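Local coordinates for SeviL (PDB 6LF2), which binds the glycan chains of GM1b and asialo-GM1 as an R-type lectin with a beta-trefoil fold, at residues K11-N16 and D41-S46; A23-G28 and G59-F64; T81-L86 and L99-K104. All blocks are in the same frame, centred on the assembly; numbering follows the deposited sequence.

Contact 1 (K11-N16 and D41-S46); sequences KCYIQN and DDQIWS. With NGA (2-acetamido-2-deoxy-beta-D-galactopyranose), chain D; GAL (beta-D-galactopyranose), chain C.
Cys-12 and Trp-45 form an antiparallel hydrogen-bonded pair in the beta-trefoil, where strand 6-16 runs beside the start of strand 45-50. The contact is largely buried, and its 41-43 end forms part of the glycan pocket. Cys-12 N donates to Trp-45 O, and Trp-45 N donates back to Cys-12 O at 2.8 Å, with an N-H...O angle of 166°. Next to this pair, Lys-11 faces Ser-46 in a non-hydrogen-bonded pair. Lys-11 CE passes 3.2 Å from Ser-46 OG.

Cys-12 and Trp-45 point to one face of the sheet. Ile-14 reaches the same indole, with CD1 over one face of the five-membered ring, 4.0 Å from its centroid. This is a CH-pi contact. At the edge of the indole, Trp-45 NE1 is held by Ala-23 O. Tyr-13 crosses Ile-44 obliquely, and its CZ lies 3.7 Å from Ile-44 CG1. A water donates to both Tyr-13 OH and Asp-41 OD1. Beyond the paired residues, beside the 3-10 segment, a second water bridges the two backbones, accepting from Ile-14 N and donating to Gln-43 O.

The 3-10 segment 41-43 carries three of the pocket residues, Asp-41, Asp-42 and Gln-43. With Asp-42 CG between its backbone N and carbonyl carbon (chi1 62°), the carboxylate faces the N-acetylgalactosamine and takes two of its hydroxyls, one on each oxygen: O4 goes to OD2 and O6 to OD1. Asn-26 ND2 also donates to OD2. The Gln-43 amide is fixed by Arg-22 at OE1 and by Lys-38 O at NE2. The same Gln-43 NE2 donates to O6 of the N-acetylgalactosamine at 2.8 Å, with an N-H...O angle of 163°.

Contact 2 (A23-G28 and G59-F64); sequences AFYNLG and GRESKF. With NGA (2-acetamido-2-deoxy-beta-D-galactopyranose), chain D; GAL (beta-D-galactopyranose), chain C.
The guanidinium of Arg-60 meets Tyr-25 O at its edge, near its own plane. It grips that one oxygen side-on with two nitrogens. NE donates at 2.8 Å to Tyr-25 O on a lone pair in the carbonyl plane. NH2 donates at 3.0 Å to Tyr-25 O from almost straight beyond the C=O bond. NH1 bonds to Ile-44 O, so the group is held from two sides.

Anti to the backbone N (chi1 176°), CG of Tyr-25 sets the ring beside the turn, with Arg-60 CB and Glu-61 CB at its edge and Leu-27 N above one face, toward the rim. Lys-63 crosses Tyr-25 at about a right angle, with CE 3.3 Å from Tyr-25 OH, while its NZ goes on to a salt bridge with Asp-76. Leu-27 CD2 lies 3.5 Å from Glu-61 OE1. A water accepts from Leu-27 N and donates to Glu-61 OE2.

The Phe-24 ring lines the glycan pocket. C6 of the N-acetylgalactosamine stands over the centre of one face, 3.6 Å above the plane. Asn-26 ND2 donates to galactose O4 at 3.2 Å.

Arg-60 to Lys-63 form a type I' turn joining strands 56-60 and 63-67. The turn packs against the end of strand 22-26, and Met-74 of strand 72-75 touches both Tyr-25 and Lys-63.

Contact 3 (T81-L86 and L99-K104); sequences TTLWSL and LNKVHK
Trp-84 and Asn-100 face each other in a beta hairpin of the trefoil, made by strands 84-88 and 96-100. They form an antiparallel non-hydrogen-bonded pair.

The backbone bonds lie on both sides of this pair. Ser-85 and Leu-99 are joined by two bonds, Ser-85 N to Leu-99 O and Leu-99 N to Ser-85 O. Lys-101 N donates to Leu-83 O at 3.0 Å, with an N-H...O angle of 170°. A water also donates to Leu-83 O and accepts from Val-102 N.

The aromatic contact is CH-pi. Asn-100 CB lies over the six-membered ring of Trp-84, 4.1 Å from its centroid. Trp-84 NE1 is held by Leu-65 O.

Two apolar contacts follow. Leu-83 and Lys-101 lie side by side and point the same way, with CD1 of Leu-83 3.7 Å from CD of Lys-101. Thr-81 CG2 packs on Val-102.

With its CG anti to its backbone N (chi1 -174°), Asn-100 makes two side-chain hydrogen bonds. Its OD1 accepts from His-103 N, an Asx motif in the turn after the strand. Its ND2 donates to Thr-81 O at 3.1 Å, from above the carbonyl plane.

Overall arrangement
Contact 1 is the buried one, contact 3 is partly buried, and contact 2 lies at the surface. Contacts 1 and 2 touch, with centres about 10 Å apart. Both segments of contact 1 reach the six-stranded sheet, 59-64 joins it on the neighbouring strand 56-60, and 23-28 belongs to a two-stranded sheet. Both touch the N-acetylgalactosamine and the same galactose. Contact 1 and contact 3 lie on opposite sides of the chain's centre, with nearest atoms about 9 Å apart. Contact 3 meets contact 2 where Phe-64 packs on Thr-82. Contacts 1 and 3 each pair backbone strands and set a tryptophan under an aliphatic carbon. Contact 2 has no such pairing and relies on an arginine side chain.

Contact 1 (K11-N16 and D41-S46)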
loop_
_atom_site.group_PDB
_atom_site.type_symbol
_atom_site.label_atom_id
_atom_site.label_comp_id
_atom_site.label_asym_id
_atom_site.label_seq_id
_atom_site.Cartn_x
_atom_site.Cartn_y
_atom_site.Cartn_z
ATOM N N LYS B 11 9.229 1.824 -8.704
ATOM C CA LYS B 11 7.836 2.144 -8.975
ATOM C C LYS B 11 7.049 1.875 -7.703
ATOM O O LYS B 11 7.241 0.830 -7.073
ATOM C CB LYS B 11 7.292 1.292 -10.126
ATOM C CG LYS B 11 7.931 1.554 -11.491
ATOM C CD LYS B 11 7.363 2.796 -12.167
ATOM C CE LYS B 11 8.099 3.084 -13.468
ATOM N NZ LYS B 11 8.142 1.887 -14.354
ATOM N N CYS B 12 6.177 2.805 -7.322
ATOM C CA CYS B 12 5.544 2.671 -6.020
ATOM C C CYS B 12 4.139 3.249 -6.002
ATOM O O CYS B 12 3.795 4.151 -6.772
ATOM C CB CYS B 12 6.381 3.342 -4.925
ATOM S SG CYS B 12 6.498 5.131 -5.081
ATOM N N TYR B 13 3.322 2.708 -5.099
ATOM C CA TYR B 13 2.094 3.371 -4.702
ATOM C C TYR B 13 2.413 4.332 -3.564
ATOM O O TYR B 13 3.364 4.122 -2.804
ATOM C CB TYR B 13 1.036 2.368 -4.236
ATOM C CG TYR B 13 0.555 1.407 -5.304
ATOM C CD1 TYR B 13 -0.530 1.723 -6.102
ATOM C CD2 TYR B 13 1.180 0.171 -5.495
ATOM C CE1 TYR B 13 -0.986 0.846 -7.085
ATOM C CE2 TYR B 13 0.733 -0.713 -6.474
ATOM C CZ TYR B 13 -0.345 -0.370 -7.258
ATOM O OH TYR B 13 -0.806 -1.221 -8.238
ATOM N N ILE B 14 1.626 5.399 -3.471
ATOM C CA ILE B 14 1.811 6.447 -2.468
ATOM C C ILE B 14 0.489 6.553 -1.718
ATOM O O ILE B 14 -0.485 7.130 -2.212
ATOM C CB ILE B 14 2.235 7.783 -3.095
ATOM C CG1 ILE B 14 3.551 7.590 -3.861
ATOM C CG2 ILE B 14 2.380 8.859 -2.015
ATOM C CD1 ILE B 14 4.053 8.825 -4.616
ATOM N N GLN B 15 0.433 5.954 -0.527
ATOM C CA GLN B 15 -0.822 5.727 0.172
ATOM C C GLN B 15 -0.827 6.442 1.518
ATOM O O GLN B 15 0.193 6.495 2.209
ATOM C CB GLN B 15 -1.048 4.216 0.357
ATOM C CG GLN B 15 -2.376 3.854 1.014
ATOM C CD GLN B 15 -2.746 2.400 0.786
ATOM O OE1 GLN B 15 -2.889 1.953 -0.360
ATOM N NE2 GLN B 15 -2.905 1.653 1.882
ATOM N N ASN B 16 -1.982 7.000 1.876
ATOM C CA ASN B 16 -2.106 7.805 3.080
ATOM C C ASN B 16 -2.493 6.953 4.279
ATOM O O ASN B 16 -3.399 6.122 4.196
ATOM C CB ASN B 16 -3.161 8.893 2.869
ATOM C CG ASN B 16 -3.000 10.040 3.839
ATOM O OD1 ASN B 16 -3.479 9.985 4.976
ATOM N ND2 ASN B 16 -2.306 11.087 3.404
ATOM N N ASP B 41 -3.929 1.329 -12.245
ATOM C CA ASP B 41 -2.585 1.554 -12.773
ATOM C C ASP B 41 -2.127 2.998 -12.631
ATOM O O ASP B 41 -0.919 3.250 -12.523
ATOM C CB ASP B 41 -2.527 1.166 -14.251
ATOM C CG ASP B 41 -2.269 -0.297 -14.449
ATOM O OD1 ASP B 41 -2.149 -1.015 -13.433
ATOM O OD2 ASP B 41 -2.173 -0.724 -15.620
ATOM N N ASP B 42 -3.052 3.958 -12.655
ATOM C CA ASP B 42 -2.626 5.347 -12.571
ATOM C C ASP B 42 -2.281 5.765 -11.142
ATOM O O ASP B 42 -1.984 6.940 -10.904
ATOM C CB ASP B 42 -3.672 6.284 -13.199
ATOM C CG ASP B 42 -5.028 6.254 -12.502
ATOM O OD1 ASP B 42 -5.186 5.580 -11.463
ATOM O OD2 ASP B 42 -5.950 6.928 -13.007
ATOM N N GLN B 43 -2.282 4.824 -10.202
ATOM C CA GLN B 43 -1.774 5.063 -8.860
ATOM C C GLN B 43 -0.319 4.644 -8.709
ATOM O O GLN B 43 0.224 4.726 -7.603
ATOM C CB GLN B 43 -2.652 4.315 -7.832
ATOM C CG GLN B 43 -4.113 4.779 -7.846
ATOM C CD GLN B 43 -5.053 3.748 -7.248
ATOM O OE1 GLN B 43 -4.623 2.839 -6.534
ATOM N NE2 GLN B 43 -6.331 3.861 -7.568
ATOM N N ILE B 44 0.330 4.192 -9.783
ATOM C CA ILE B 44 1.725 3.767 -9.733
ATOM C C ILE B 44 2.605 4.925 -10.178
ATOM O O ILE B 44 2.424 5.462 -11.281
ATOM C CB ILE B 44 1.968 2.531 -10.608
ATOM C CG1 ILE B 44 1.030 1.402 -10.158
ATOM C CG2 ILE B 44 3.427 2.098 -10.516
ATOM C CD1 ILE B 44 1.178 0.113 -10.945
ATOM N N TRP B 45 3.573 5.285 -9.332
ATOM C CA TRP B 45 4.458 6.419 -9.569
ATOM C C TRP B 45 5.898 5.964 -9.725
ATOM O O TRP B 45 6.313 4.947 -9.161
ATOM C CB TRP B 45 4.398 7.442 -8.417
ATOM C CG TRP B 45 3.035 8.008 -8.180
ATOM C CD1 TRP B 45 2.006 7.404 -7.514
ATOM C CD2 TRP B 45 2.537 9.297 -8.591
ATOM N NE1 TRP B 45 0.912 8.219 -7.493
ATOM C CE2 TRP B 45 1.201 9.387 -8.145
ATOM C CE3 TRP B 45 3.084 10.375 -9.299
ATOM C CZ2 TRP B 45 0.403 10.509 -8.373
ATOM C CZ3 TRP B 45 2.285 11.494 -9.528
ATOM C CH2 TRP B 45 0.964 11.555 -9.065
ATOM N N SER B 46 6.673 6.753 -10.473
ATOM C CA SER B 46 8.123 6.604 -10.502
ATOM C C SER B 46 8.723 7.412 -9.359
ATOM O O SER B 46 8.536 8.632 -9.293
ATOM C CB SER B 46 8.707 7.069 -11.835
ATOM O OG SER B 46 8.359 6.178 -12.884
HETATM C C1 NGA D . -11.570 6.525 -10.877
HETATM C C2 NGA D . -11.378 6.503 -12.393
HETATM C C3 NGA D . -10.187 5.636 -12.783
HETATM C C4 NGA D . -8.959 6.010 -11.953
HETATM C C5 NGA D . -9.298 6.091 -10.464
HETATM C C6 NGA D . -8.109 6.570 -9.632
HETATM C C7 NGA D . -13.252 6.876 -13.907
HETATM C C8 NGA D . -14.247 6.236 -14.832
HETATM N N2 NGA D . -12.594 6.072 -13.066
HETATM O O3 NGA D . -9.893 5.883 -14.143
HETATM O O4 NGA D . -8.460 7.263 -12.390
HETATM O O5 NGA D . -10.367 6.989 -10.286
HETATM O O6 NGA D . -7.095 5.601 -9.586
HETATM O O7 NGA D . -13.079 8.094 -13.941
HETATM C C1 GAL C . -9.393 4.743 -14.859
HETATM C C2 GAL C . -9.708 4.983 -16.351
HETATM C C3 GAL C . -9.108 3.891 -17.234
HETATM C C4 GAL C . -7.585 3.810 -16.976
HETATM C C5 GAL C . -7.394 3.581 -15.467
HETATM C C6 GAL C . -5.965 3.571 -14.988
HETATM O O2 GAL C . -11.117 5.033 -16.594
HETATM O O3 GAL C . -9.343 4.156 -18.619
HETATM O O4 GAL C . -6.893 5.016 -17.401
HETATM O O5 GAL C . -8.027 4.616 -14.700
HETATM O O6 GAL C . -5.309 2.414 -15.407
HETATM O O HOH W 1 -2.758 -1.293 -10.381
HETATM O O HOH W 2 -0.448 5.658 -5.292
#

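Contact 2 (A23-G28 and G59-F64)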
loop_
_atom_site.group_PDB
_atom_site.type_symbol
_atom_site.label_atom_id
_atom_site.label_comp_id
_atom_site.label_asym_id
_atom_site.label_seq_id
_atom_site.Cartn_x
_atom_site.Cartn_y
_atom_site.Cartn_z
ATOM N N ALA B 23 -2.555 8.358 -3.963
ATOM C CA ALA B 23 -2.367 9.428 -4.933
ATOM C C ALA B 23 -2.414 8.854 -6.343
ATOM O O ALA B 23 -1.886 7.774 -6.591
ATOM C CB ALA B 23 -1.019 10.107 -4.689
ATOM N N PHE B 24 -3.039 9.579 -7.269
ATOM C CA PHE B 24 -3.099 9.117 -8.654
ATOM C C PHE B 24 -2.979 10.307 -9.600
ATOM O O PHE B 24 -3.263 11.449 -9.232
ATOM C CB PHE B 24 -4.395 8.338 -8.944
ATOM C CG PHE B 24 -5.640 9.190 -8.971
ATOM C CD1 PHE B 24 -6.371 9.411 -7.812
ATOM C CD2 PHE B 24 -6.076 9.782 -10.158
ATOM C CE1 PHE B 24 -7.527 10.199 -7.828
ATOM C CE2 PHE B 24 -7.219 10.585 -10.178
ATOM C CZ PHE B 24 -7.946 10.790 -9.011
ATOM N N TYR B 25 -2.558 10.021 -10.834
ATOM C CA TYR B 25 -2.594 11.012 -11.909
ATOM C C TYR B 25 -3.053 10.306 -13.178
ATOM O O TYR B 25 -2.342 9.436 -13.687
ATOM C CB TYR B 25 -1.238 11.684 -12.129
ATOM C CG TYR B 25 -1.268 12.645 -13.305
ATOM C CD1 TYR B 25 -2.142 13.714 -13.312
ATOM C CD2 TYR B 25 -0.436 12.463 -14.410
ATOM C CE1 TYR B 25 -2.188 14.601 -14.386
ATOM C CE2 TYR B 25 -0.479 13.347 -15.491
ATOM C CZ TYR B 25 -1.362 14.407 -15.468
ATOM O OH TYR B 25 -1.425 15.301 -16.530
ATOM N N ASN B 26 -4.227 10.694 -13.678
ATOM C CA ASN B 26 -4.773 10.181 -14.934
ATOM C C ASN B 26 -4.571 11.230 -16.022
ATOM O O ASN B 26 -5.231 12.276 -16.011
ATOM C CB ASN B 26 -6.254 9.837 -14.789
ATOM C CG ASN B 26 -6.774 9.007 -15.951
ATOM O OD1 ASN B 26 -7.036 9.532 -17.042
ATOM N ND2 ASN B 26 -6.931 7.701 -15.727
ATOM N N LEU B 27 -3.678 10.930 -16.966
ATOM C CA LEU B 27 -3.352 11.881 -18.027
ATOM C C LEU B 27 -4.576 12.231 -18.868
ATOM O O LEU B 27 -4.822 13.408 -19.156
ATOM C CB LEU B 27 -2.238 11.305 -18.901
ATOM C CG LEU B 27 -1.834 12.142 -20.118
ATOM C CD1 LEU B 27 -1.265 13.473 -19.666
ATOM C CD2 LEU B 27 -0.823 11.388 -20.925
ATOM N N GLY B 28 -5.369 11.225 -19.252
ATOM C CA GLY B 28 -6.475 11.473 -20.165
ATOM C C GLY B 28 -7.529 12.400 -19.595
ATOM O O GLY B 28 -8.106 13.217 -20.315
ATOM N N GLY B 59 7.172 11.006 -10.163
ATOM C CA GLY B 59 6.806 11.160 -11.560
ATOM C C GLY B 59 5.706 10.224 -12.022
ATOM O O GLY B 59 5.585 9.097 -11.541
ATOM N N ARG B 60 4.908 10.706 -12.972
ATOM C CA ARG B 60 3.971 9.885 -13.733
ATOM C C ARG B 60 3.786 10.521 -15.103
ATOM O O ARG B 60 3.741 11.746 -15.215
ATOM C CB ARG B 60 2.605 9.757 -13.040
ATOM C CG ARG B 60 2.442 8.501 -12.205
ATOM C CD ARG B 60 0.983 8.256 -11.842
ATOM N NE ARG B 60 0.094 8.142 -13.002
ATOM C CZ ARG B 60 0.055 7.101 -13.834
ATOM N NH1 ARG B 60 0.872 6.073 -13.669
ATOM N NH2 ARG B 60 -0.795 7.110 -14.851
ATOM N N GLU B 61 3.677 9.684 -16.139
ATOM C CA GLU B 61 3.351 10.159 -17.485
ATOM C C GLU B 61 4.322 11.243 -17.950
ATOM O O GLU B 61 3.918 12.237 -18.553
ATOM C CB GLU B 61 1.909 10.668 -17.553
ATOM C CG GLU B 61 0.841 9.596 -17.352
ATOM C CD GLU B 61 0.510 8.850 -18.644
ATOM O OE1 GLU B 61 1.313 8.923 -19.600
ATOM O OE2 GLU B 61 -0.554 8.193 -18.708
ATOM N N SER B 62 5.608 11.049 -17.664
ATOM C CA SER B 62 6.689 11.955 -18.045
ATOM C C SER B 62 6.576 13.325 -17.392
ATOM O O SER B 62 7.260 14.268 -17.827
ATOM C CB SER B 62 6.769 12.119 -19.569
ATOM O OG SER B 62 7.100 10.888 -20.194
ATOM N N LYS B 63 5.744 13.464 -16.359
ATOM C CA LYS B 63 5.620 14.699 -15.597
ATOM C C LYS B 63 6.062 14.466 -14.155
ATOM O O LYS B 63 6.333 13.340 -13.734
ATOM C CB LYS B 63 4.182 15.236 -15.626
ATOM C CG LYS B 63 3.562 15.383 -17.011
ATOM C CD LYS B 63 2.183 16.008 -16.893
ATOM C CE LYS B 63 1.372 15.890 -18.172
ATOM N NZ LYS B 63 1.915 16.718 -19.285
ATOM N N PHE B 64 6.108 15.555 -13.386
ATOM C CA PHE B 64 6.655 15.527 -12.037
ATOM C C PHE B 64 5.703 16.201 -11.065
ATOM O O PHE B 64 5.150 17.257 -11.363
ATOM C CB PHE B 64 8.012 16.218 -11.984
ATOM C CG PHE B 64 9.002 15.673 -12.968
ATOM C CD1 PHE B 64 9.861 14.645 -12.612
ATOM C CD2 PHE B 64 9.080 16.197 -14.253
ATOM C CE1 PHE B 64 10.778 14.140 -13.524
ATOM C CE2 PHE B 64 9.990 15.699 -15.165
ATOM C CZ PHE B 64 10.838 14.668 -14.804
HETATM C C1 NGA D . -11.570 6.525 -10.877
HETATM C C2 NGA D . -11.378 6.503 -12.393
HETATM C C3 NGA D . -10.187 5.636 -12.783
HETATM C C4 NGA D . -8.959 6.010 -11.953
HETATM C C5 NGA D . -9.298 6.091 -10.464
HETATM C C6 NGA D . -8.109 6.570 -9.632
HETATM C C7 NGA D . -13.252 6.876 -13.907
HETATM C C8 NGA D . -14.247 6.236 -14.832
HETATM N N2 NGA D . -12.594 6.072 -13.066
HETATM O O3 NGA D . -9.893 5.883 -14.143
HETATM O O4 NGA D . -8.460 7.263 -12.390
HETATM O O5 NGA D . -10.367 6.989 -10.286
HETATM O O6 NGA D . -7.095 5.601 -9.586
HETATM O O7 NGA D . -13.079 8.094 -13.941
HETATM C C1 GAL C . -9.393 4.743 -14.859
HETATM C C2 GAL C . -9.708 4.983 -16.351
HETATM C C3 GAL C . -9.108 3.891 -17.234
HETATM C C4 GAL C . -7.585 3.810 -16.976
HETATM C C5 GAL C . -7.394 3.581 -15.467
HETATM C C6 GAL C . -5.965 3.571 -14.988
HETATM O O2 GAL C . -11.117 5.033 -16.594
HETATM O O3 GAL C . -9.343 4.156 -18.619
HETATM O O4 GAL C . -6.893 5.016 -17.401
HETATM O O5 GAL C . -8.027 4.616 -14.700
HETATM O O6 GAL C . -5.309 2.414 -15.407
HETATM O O HOH W 3 -2.538 8.324 -17.079
#

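Contact 3 (T81-L86 and L99-K104)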
loop_
_atom_site.group_PDB
_atom_site.type_symbol
_atom_site.label_atom_id
_atom_site.label_comp_id
_atom_site.label_asym_id
_atom_site.label_seq_id
_atom_site.Cartn_x
_atom_site.Cartn_y
_atom_site.Cartn_z
ATOM N N THR B 81 10.854 23.231 -7.616
ATOM C CA THR B 81 9.598 22.990 -6.918
ATOM C C THR B 81 9.065 21.573 -7.086
ATOM O O THR B 81 7.988 21.265 -6.554
ATOM C CB THR B 81 8.540 23.968 -7.409
ATOM O OG1 THR B 81 8.583 24.008 -8.840
ATOM C CG2 THR B 81 8.798 25.362 -6.844
ATOM N N THR B 82 9.770 20.718 -7.823
ATOM C CA THR B 82 9.432 19.303 -7.899
ATOM C C THR B 82 10.294 18.462 -6.963
ATOM O O THR B 82 10.209 17.227 -6.990
ATOM C CB THR B 82 9.570 18.785 -9.338
ATOM O OG1 THR B 82 10.940 18.827 -9.756
ATOM C CG2 THR B 82 8.702 19.576 -10.297
ATOM N N LEU B 83 11.109 19.096 -6.125
ATOM C CA LEU B 83 11.941 18.376 -5.170
ATOM C C LEU B 83 11.190 18.189 -3.859
ATOM O O LEU B 83 10.596 19.136 -3.336
ATOM C CB LEU B 83 13.260 19.107 -4.909
ATOM C CG LEU B 83 14.170 19.299 -6.116
ATOM C CD1 LEU B 83 15.385 20.123 -5.719
ATOM C CD2 LEU B 83 14.605 17.965 -6.661
ATOM N N TRP B 84 11.234 16.960 -3.336
ATOM C CA TRP B 84 10.593 16.589 -2.081
ATOM C C TRP B 84 11.606 15.828 -1.252
ATOM O O TRP B 84 12.382 15.037 -1.792
ATOM C CB TRP B 84 9.359 15.698 -2.313
ATOM C CG TRP B 84 8.353 16.271 -3.231
ATOM C CD1 TRP B 84 8.380 16.246 -4.598
ATOM C CD2 TRP B 84 7.166 16.973 -2.868
ATOM N NE1 TRP B 84 7.284 16.891 -5.100
ATOM C CE2 TRP B 84 6.518 17.345 -4.062
ATOM C CE3 TRP B 84 6.585 17.328 -1.644
ATOM C CZ2 TRP B 84 5.320 18.050 -4.071
ATOM C CZ3 TRP B 84 5.396 18.017 -1.657
ATOM C CH2 TRP B 84 4.774 18.374 -2.862
ATOM N N SER B 85 11.603 16.058 0.056
ATOM C CA SER B 85 12.375 15.223 0.958
ATOM C C SER B 85 11.437 14.316 1.741
ATOM O O SER B 85 10.254 14.622 1.925
ATOM C CB SER B 85 13.228 16.060 1.921
ATOM O OG SER B 85 12.427 16.969 2.649
ATOM N N LEU B 86 11.977 13.178 2.160
ATOM C CA LEU B 86 11.236 12.239 2.988
ATOM C C LEU B 86 11.565 12.513 4.452
ATOM O O LEU B 86 12.728 12.445 4.862
ATOM C CB LEU B 86 11.563 10.798 2.602
ATOM C CG LEU B 86 10.722 10.194 1.470
ATOM C CD1 LEU B 86 10.868 10.962 0.159
ATOM C CD2 LEU B 86 11.101 8.738 1.271
ATOM N N LEU B 99 8.006 16.542 2.130
ATOM C CA LEU B 99 8.204 17.965 2.386
ATOM C C LEU B 99 8.739 18.648 1.130
ATOM O O LEU B 99 9.829 18.314 0.653
ATOM C CB LEU B 99 9.163 18.157 3.560
ATOM C CG LEU B 99 9.545 19.593 3.923
ATOM C CD1 LEU B 99 8.301 20.362 4.352
ATOM C CD2 LEU B 99 10.593 19.575 5.030
ATOM N N ASN B 100 7.971 19.591 0.601
ATOM C CA ASN B 100 8.398 20.334 -0.579
ATOM C C ASN B 100 9.593 21.231 -0.248
ATOM O O ASN B 100 9.542 22.015 0.705
ATOM C CB ASN B 100 7.234 21.161 -1.104
ATOM C CG ASN B 100 7.557 21.842 -2.413
ATOM O OD1 ASN B 100 7.781 23.050 -2.446
ATOM N ND2 ASN B 100 7.585 21.073 -3.501
ATOM N N LYS B 101 10.665 21.128 -1.048
ATOM C CA LYS B 101 11.905 21.831 -0.720
ATOM C C LYS B 101 11.726 23.342 -0.764
ATOM O O LYS B 101 12.129 24.050 0.167
ATOM C CB LYS B 101 13.032 21.420 -1.671
ATOM C CG LYS B 101 14.349 22.198 -1.435
ATOM C CD LYS B 101 15.444 21.752 -2.391
ATOM C CE LYS B 101 16.816 22.275 -1.983
ATOM N NZ LYS B 101 16.878 23.768 -1.948
ATOM N N VAL B 102 11.145 23.855 -1.851
ATOM C CA VAL B 102 11.088 25.301 -2.052
ATOM C C VAL B 102 10.174 25.946 -1.022
ATOM O O VAL B 102 10.512 26.976 -0.424
ATOM C CB VAL B 102 10.639 25.617 -3.492
ATOM C CG1 VAL B 102 10.243 27.089 -3.632
ATOM C CG2 VAL B 102 11.755 25.271 -4.475
ATOM N N HIS B 103 9.025 25.335 -0.763
ATOM C CA HIS B 103 7.993 25.972 0.034
ATOM C C HIS B 103 7.870 25.417 1.441
ATOM O O HIS B 103 7.085 25.958 2.224
ATOM C CB HIS B 103 6.642 25.862 -0.679
ATOM C CG HIS B 103 6.610 26.590 -1.984
ATOM N ND1 HIS B 103 6.528 27.963 -2.062
ATOM C CD2 HIS B 103 6.680 26.143 -3.262
ATOM C CE1 HIS B 103 6.541 28.330 -3.332
ATOM N NE2 HIS B 103 6.628 27.246 -4.080
ATOM N N LYS B 104 8.616 24.370 1.777
ATOM C CA LYS B 104 8.561 23.758 3.107
ATOM C C LYS B 104 7.113 23.467 3.516
ATOM O O LYS B 104 6.675 23.750 4.635
ATOM C CB LYS B 104 9.278 24.637 4.136
ATOM C CG LYS B 104 10.774 24.849 3.834
ATOM C CD LYS B 104 11.531 23.521 3.801
ATOM C CE LYS B 104 13.048 23.721 3.702
ATOM N NZ LYS B 104 13.488 24.303 2.400
HETATM O O HOH W 4 10.538 21.851 -3.932
#